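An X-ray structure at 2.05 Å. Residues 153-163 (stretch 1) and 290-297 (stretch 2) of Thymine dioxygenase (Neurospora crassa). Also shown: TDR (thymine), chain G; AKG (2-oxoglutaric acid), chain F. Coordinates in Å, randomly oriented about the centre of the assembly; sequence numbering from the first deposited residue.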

# COMPACT_ATOMS: atom_id res chain seq x y z
N ASN A 153 -4.21 -17.17 -3.70
CA ASN A 153 -5.57 -16.83 -4.11
C ASN A 153 -5.82 -15.34 -3.93
O ASN A 153 -6.27 -14.66 -4.85
CB ASN A 153 -6.58 -17.65 -3.30
CG ASN A 153 -8.01 -17.50 -3.79
OD1 ASN A 153 -8.30 -16.73 -4.71
ND2 ASN A 153 -8.92 -18.23 -3.17
N PHE A 154 -5.50 -14.83 -2.74
CA PHE A 154 -5.66 -13.41 -2.45
C PHE A 154 -4.82 -12.54 -3.39
O PHE A 154 -5.31 -11.53 -3.90
CB PHE A 154 -5.31 -13.11 -0.99
CG PHE A 154 -5.69 -11.73 -0.55
CD1 PHE A 154 -7.03 -11.36 -0.45
CD2 PHE A 154 -4.72 -10.79 -0.23
CE1 PHE A 154 -7.39 -10.09 -0.03
CE2 PHE A 154 -5.07 -9.52 0.19
CZ PHE A 154 -6.41 -9.17 0.29
N PHE A 155 -3.58 -12.95 -3.63
CA PHE A 155 -2.69 -12.23 -4.55
C PHE A 155 -3.34 -12.04 -5.93
O PHE A 155 -3.34 -10.93 -6.47
CB PHE A 155 -1.35 -12.99 -4.70
CG PHE A 155 -0.31 -12.25 -5.49
CD1 PHE A 155 -0.32 -12.27 -6.88
CD2 PHE A 155 0.70 -11.54 -4.85
CE1 PHE A 155 0.64 -11.59 -7.62
CE2 PHE A 155 1.67 -10.86 -5.58
CZ PHE A 155 1.64 -10.89 -6.96
N ASP A 156 -3.90 -13.11 -6.48
CA ASP A 156 -4.52 -13.08 -7.81
C ASP A 156 -5.82 -12.27 -7.86
O ASP A 156 -6.10 -11.61 -8.86
CB ASP A 156 -4.76 -14.51 -8.33
CG ASP A 156 -3.46 -15.24 -8.65
OD1 ASP A 156 -2.41 -14.56 -8.79
OD2 ASP A 156 -3.48 -16.48 -8.77
N GLN A 157 -6.59 -12.29 -6.78
CA GLN A 157 -7.79 -11.46 -6.69
C GLN A 157 -7.46 -9.97 -6.59
O GLN A 157 -8.16 -9.14 -7.17
CB GLN A 157 -8.67 -11.91 -5.53
CG GLN A 157 -9.27 -13.28 -5.75
CD GLN A 157 -10.32 -13.64 -4.72
OE1 GLN A 157 -11.15 -12.81 -4.35
NE2 GLN A 157 -10.30 -14.88 -4.26
N CYS A 158 -6.40 -9.63 -5.85
CA CYS A 158 -5.93 -8.24 -5.79
C CYS A 158 -5.31 -7.81 -7.12
O CYS A 158 -5.44 -6.65 -7.53
CB CYS A 158 -4.91 -8.06 -4.67
SG CYS A 158 -5.59 -8.15 -2.99
N LYS A 159 -4.61 -8.73 -7.78
CA LYS A 159 -4.08 -8.51 -9.12
C LYS A 159 -5.20 -8.15 -10.09
O LYS A 159 -5.06 -7.24 -10.91
CB LYS A 159 -3.32 -9.76 -9.60
CG LYS A 159 -2.97 -9.81 -11.08
CD LYS A 159 -2.34 -11.16 -11.40
CE LYS A 159 -2.25 -11.41 -12.89
NZ LYS A 159 -1.76 -12.79 -13.18
N ALA A 160 -6.32 -8.87 -9.99
CA ALA A 160 -7.50 -8.59 -10.81
C ALA A 160 -8.11 -7.22 -10.48
O ALA A 160 -8.50 -6.48 -11.39
CB ALA A 160 -8.54 -9.69 -10.65
N LEU A 161 -8.17 -6.87 -9.20
CA LEU A 161 -8.69 -5.55 -8.79
C LEU A 161 -7.80 -4.40 -9.29
O LEU A 161 -8.31 -3.35 -9.69
CB LEU A 161 -8.84 -5.48 -7.27
CG LEU A 161 -9.46 -4.20 -6.69
CD1 LEU A 161 -10.81 -3.90 -7.33
CD2 LEU A 161 -9.60 -4.33 -5.18
N HIS A 162 -6.49 -4.60 -9.26
CA HIS A 162 -5.55 -3.62 -9.82
C HIS A 162 -5.92 -3.29 -11.27
O HIS A 162 -6.03 -2.12 -11.64
CB HIS A 162 -4.12 -4.16 -9.77
CG HIS A 162 -3.10 -3.23 -10.35
ND1 HIS A 162 -1.97 -3.69 -11.00
CD2 HIS A 162 -3.03 -1.88 -10.39
CE1 HIS A 162 -1.25 -2.66 -11.41
NE2 HIS A 162 -1.87 -1.55 -11.05
N ILE A 163 -6.10 -4.34 -12.07
CA ILE A 163 -6.44 -4.17 -13.48
C ILE A 163 -7.72 -3.35 -13.63
O ILE A 163 -7.79 -2.46 -14.47
CB ILE A 163 -6.56 -5.54 -14.20
CG1 ILE A 163 -5.16 -6.16 -14.34
CG2 ILE A 163 -7.20 -5.40 -15.58
CD1 ILE A 163 -5.17 -7.65 -14.62
N SER A 290 -2.94 -5.10 9.14
CA SER A 290 -3.30 -4.58 7.84
C SER A 290 -2.61 -5.39 6.76
O SER A 290 -1.67 -6.16 7.03
CB SER A 290 -2.95 -3.09 7.72
OG SER A 290 -1.55 -2.88 7.78
N ILE A 291 -3.10 -5.22 5.54
CA ILE A 291 -2.51 -5.85 4.38
C ILE A 291 -2.37 -4.78 3.30
O ILE A 291 -3.36 -4.19 2.87
CB ILE A 291 -3.37 -7.02 3.86
CG1 ILE A 291 -3.60 -8.05 4.98
CG2 ILE A 291 -2.71 -7.67 2.65
CD1 ILE A 291 -4.51 -9.20 4.61
N ALA A 292 -1.13 -4.53 2.89
CA ALA A 292 -0.85 -3.62 1.80
C ALA A 292 -0.49 -4.43 0.56
O ALA A 292 0.52 -5.14 0.54
CB ALA A 292 0.29 -2.68 2.16
N TYR A 293 -1.32 -4.32 -0.47
CA TYR A 293 -1.01 -4.93 -1.75
C TYR A 293 -0.46 -3.86 -2.69
O TYR A 293 -1.21 -3.04 -3.25
CB TYR A 293 -2.25 -5.62 -2.33
CG TYR A 293 -1.98 -6.44 -3.56
CD1 TYR A 293 -1.57 -7.76 -3.47
CD2 TYR A 293 -2.15 -5.90 -4.83
CE1 TYR A 293 -1.33 -8.52 -4.60
CE2 TYR A 293 -1.92 -6.65 -5.97
CZ TYR A 293 -1.51 -7.96 -5.85
OH TYR A 293 -1.27 -8.72 -6.98
N PHE A 294 0.86 -3.85 -2.84
CA PHE A 294 1.54 -2.87 -3.69
C PHE A 294 1.41 -3.30 -5.15
O PHE A 294 1.92 -4.36 -5.54
CB PHE A 294 3.02 -2.77 -3.33
CG PHE A 294 3.27 -2.33 -1.92
CD1 PHE A 294 2.80 -1.11 -1.46
CD2 PHE A 294 3.98 -3.14 -1.04
CE1 PHE A 294 3.04 -0.70 -0.16
CE2 PHE A 294 4.23 -2.73 0.26
CZ PHE A 294 3.75 -1.51 0.70
N CYS A 295 0.71 -2.49 -5.94
CA CYS A 295 0.59 -2.74 -7.36
C CYS A 295 1.65 -1.96 -8.12
O CYS A 295 1.93 -0.79 -7.81
CB CYS A 295 -0.79 -2.36 -7.87
SG CYS A 295 -2.15 -3.13 -6.97
N ASN A 296 2.24 -2.61 -9.12
CA ASN A 296 3.28 -2.01 -9.95
C ASN A 296 3.00 -2.24 -11.42
O ASN A 296 2.36 -3.23 -11.79
CB ASN A 296 4.64 -2.64 -9.61
CG ASN A 296 5.07 -2.38 -8.18
OD1 ASN A 296 5.16 -1.23 -7.75
ND2 ASN A 296 5.36 -3.44 -7.44
N PRO A 297 3.49 -1.33 -12.29
CA PRO A 297 3.53 -1.70 -13.70
C PRO A 297 4.43 -2.91 -13.88
O PRO A 297 5.23 -3.22 -12.98
CB PRO A 297 4.17 -0.47 -14.37
CG PRO A 297 4.10 0.63 -13.37
CD PRO A 297 4.10 -0.02 -12.02
N1 TDR G . 7.62 -1.83 -0.55
C2 TDR G . 7.14 -1.91 -1.91
O2 TDR G . 7.41 -2.88 -2.59
N3 TDR G . 6.35 -0.83 -2.46
C4 TDR G . 6.03 0.31 -1.67
O4 TDR G . 5.36 1.20 -2.17
C5 TDR G . 6.51 0.40 -0.28
CM5 TDR G . 6.21 1.58 0.59
C6 TDR G . 7.32 -0.69 0.26
C1 AKG F . 2.68 0.55 3.90
O1 AKG F . 3.24 1.12 2.93
O2 AKG F . 3.00 -0.60 4.27
C2 AKG F . 1.62 1.26 4.64
O5 AKG F . 1.41 2.44 4.41
C3 AKG F . 0.82 0.52 5.69
C4 AKG F . -0.32 1.38 6.22
C5 AKG F . -1.19 0.63 7.20
O3 AKG F . -2.37 1.01 7.34
O4 AKG F . -0.72 -0.33 7.85

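A β-strand that lies between a ligand site and a helix can serve both, and the alternation of its side chains lets it do so. Residues 290-295 of thymine dioxygenase illustrate the principle: I291, Y293 and C295 point their CA-to-CB bonds toward helix 153-163, while S290 and F294 attend to the bound ligands. The two axes come within 9.6 Å at a crossing angle of -51°, and no clear hydrogen bond joins the two stretches. Packing and aromatic contacts dominate.

S290, out of reach of the helix, donates a hydrogen bond from OG to O4 of 2-oxoglutaric acid at 2.7 Å. At I291 the contact with the helix begins. I291 CG2 lies 3.9 Å from CE2 of F154, an ordinary apolar contact; the F154 CA-to-CB bond runs sideways, but the end of the ring comes nearer to the strand. A292 then turns its methyl group away.

Y293 is the centre of the interface and has the largest area covered by the other stretch. C158, pointing toward it from the helix, sets its CB 3.5 Å from Y293 CD2 and almost exactly over the ring centre, only 2° off the normal, so the methylene meets the π face squarely in a CH-π contact. The sulfur of C158 also lies over that face, farther from the centroid. The tyrosine ring also presents its edge to the face of F155; the planes stand at 72°, and Y293 CE1 approaches F155 CD2 to 3.6 Å. Y293 OH lies 3.1 Å from F155 O. Y293 OH also lies 3.4 Å from K159 N, but the angle is too poor for a hydrogen bond; that amide, K159 N, instead donates to F155 O, at 2.9 Å, within the helix. Y293 OH is hydrogen-bonded elsewhere in the structure.

F294 leaves the helix aside and lays one ring face against thymine, its CG 3.5 Å from N3, while the ring edge meets 2-oxoglutaric acid, with F294 CZ 3.5 Å from O1.

C295 repeats the cysteine-on-ring motif with the roles exchanged: C295, from stretch 2, now supplies the cysteine and the helix the ring. C295 CB sits 3.4 Å from CD2 of H162 and 6° off the ring normal, and its SG covers the same face. The CA-to-CB bond of N296 points away from the helix, and its closest atom to the helix is the backbone O, 3.7 Å from H162 CE1. P297 adds no contact.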